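Local coordinates for protein HP0420 homologue (Helicobacter felis, PDB 3LW3) that is of unknown function but adopts the hotdog fold common among acyl-CoA thioesterases, which suggests, without proving, activity on related thioesters, at residues 65-70 / 98-103. Residues are numbered along the deposited sequence; the frame is centred on the assembly and turned at random.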
# COMPACT_ATOMS: atom_id res chain seq x y z
N SER B 65 2.98 -1.77 -4.84
CA SER B 65 3.81 -0.55 -4.73
C SER B 65 5.31 -0.84 -4.88
O SER B 65 6.03 -0.19 -5.64
CB SER B 65 3.54 0.18 -3.38
OG SER B 65 2.22 0.70 -3.32
N PHE B 66 5.77 -1.85 -4.15
CA PHE B 66 7.13 -2.30 -4.24
C PHE B 66 7.45 -2.75 -5.65
O PHE B 66 8.47 -2.31 -6.21
CB PHE B 66 7.36 -3.40 -3.22
CG PHE B 66 8.75 -3.96 -3.20
CD1 PHE B 66 9.88 -3.14 -3.28
CD2 PHE B 66 8.94 -5.32 -3.01
CE1 PHE B 66 11.17 -3.68 -3.23
CE2 PHE B 66 10.19 -5.88 -2.94
CZ PHE B 66 11.33 -5.06 -3.08
N ALA B 67 6.61 -3.60 -6.26
CA ALA B 67 6.83 -3.99 -7.70
C ALA B 67 7.00 -2.74 -8.60
O ALA B 67 7.94 -2.66 -9.42
CB ALA B 67 5.68 -4.83 -8.27
N ALA B 68 6.06 -1.80 -8.45
CA ALA B 68 6.06 -0.56 -9.24
C ALA B 68 7.40 0.18 -9.09
O ALA B 68 8.03 0.53 -10.08
CB ALA B 68 4.90 0.32 -8.82
N LEU B 69 7.86 0.40 -7.86
CA LEU B 69 9.15 1.08 -7.61
C LEU B 69 10.31 0.31 -8.24
O LEU B 69 11.20 0.90 -8.83
CB LEU B 69 9.35 1.32 -6.11
CG LEU B 69 8.45 2.44 -5.58
CD1 LEU B 69 8.26 2.49 -4.01
CD2 LEU B 69 9.02 3.78 -6.08
N CYS B 70 10.30 -1.02 -8.13
CA CYS B 70 11.37 -1.83 -8.72
C CYS B 70 11.44 -1.80 -10.26
O CYS B 70 12.53 -1.92 -10.84
CB CYS B 70 11.26 -3.28 -8.24
SG CYS B 70 11.58 -3.51 -6.50
N PHE B 98 3.00 -10.14 -8.50
CA PHE B 98 2.73 -8.80 -9.01
C PHE B 98 3.75 -8.44 -10.07
O PHE B 98 4.95 -8.37 -9.77
CB PHE B 98 2.79 -7.74 -7.91
CG PHE B 98 1.69 -7.91 -6.87
CD1 PHE B 98 0.48 -7.21 -6.97
CD2 PHE B 98 1.86 -8.78 -5.79
CE1 PHE B 98 -0.51 -7.37 -6.01
CE2 PHE B 98 0.81 -8.93 -4.82
CZ PHE B 98 -0.32 -8.20 -4.94
N ASN B 99 3.27 -8.20 -11.28
CA ASN B 99 4.11 -7.89 -12.45
C ASN B 99 3.93 -6.42 -12.83
O ASN B 99 2.81 -6.04 -13.22
CB ASN B 99 3.70 -8.80 -13.61
CG ASN B 99 3.79 -10.29 -13.25
OD1 ASN B 99 4.76 -10.72 -12.63
ND2 ASN B 99 2.76 -11.07 -13.60
N ALA B 100 4.99 -5.63 -12.69
CA ALA B 100 4.98 -4.19 -12.99
C ALA B 100 5.61 -3.96 -14.36
O ALA B 100 6.65 -4.56 -14.71
CB ALA B 100 5.77 -3.45 -11.98
N THR B 101 5.07 -3.00 -15.10
CA THR B 101 5.65 -2.59 -16.38
C THR B 101 5.50 -1.07 -16.50
O THR B 101 4.41 -0.51 -16.31
CB THR B 101 4.94 -3.26 -17.58
OG1 THR B 101 4.90 -4.68 -17.44
CG2 THR B 101 5.61 -2.84 -18.97
N ILE B 102 6.58 -0.37 -16.83
CA ILE B 102 6.47 1.10 -17.03
C ILE B 102 5.63 1.34 -18.28
O ILE B 102 5.86 0.68 -19.33
CB ILE B 102 7.86 1.72 -17.30
CG1 ILE B 102 8.80 1.56 -16.06
CG2 ILE B 102 7.72 3.16 -17.69
CD1 ILE B 102 10.24 1.82 -16.39
N THR B 103 4.65 2.24 -18.19
CA THR B 103 3.83 2.61 -19.35
C THR B 103 4.16 4.01 -19.95
O THR B 103 3.98 4.24 -21.15
CB THR B 103 2.31 2.46 -19.05
OG1 THR B 103 1.97 3.31 -17.95
CG2 THR B 103 1.99 0.96 -18.72
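The helical turn that carries Ala67 and Ala68, held by the bond from Leu69 N to Ser65 O, 2.9 Å long, meets Ala100 of the strand. This is the sausage-in-bun packing of the hotdog fold: helix 57-72 lies against the antiparallel sheet, here on strand 96-105. The axes of 65-70 and 98-103 approach to 7.3 Å, with N-to-C directions 40° apart, and CA of Ala68 lies 5.3 Å from CA of Ala100. At this spacing the facing side chains, Ala67 and Ala100, are single methyl groups.

No hydrogen bond joins the segments. The Ala100 methyl sits over one face of the Ala67-Ala68 peptide: CB of Ala100 is 3.4 Å from O of Ala67, and the C-O···CB angle near 90° shows that the oxygen does not point at it. Ala68 meets the same CB of Ala100 through its backbone N, at 3.9 Å. The two methyls also touch, CB of Ala67 lying 4.0 Å from CB of Ala100. Phe98 meets CB of Ala67 with its carbonyl O, at 3.9 Å, and with its CB; CG stands anti to its own carbonyl carbon (chi1 -65°), which turns the ring away from Ala67 and into an edge-to-face stack with Phe124. The strand's own backbone pairs with both neighbouring strands, Ala100 with Ala38 and Asn99 with Glu115. At the Phe98 end, Ala67 CB fits between CB of Phe98, 4.1 Å away, and the Ala100 methyl.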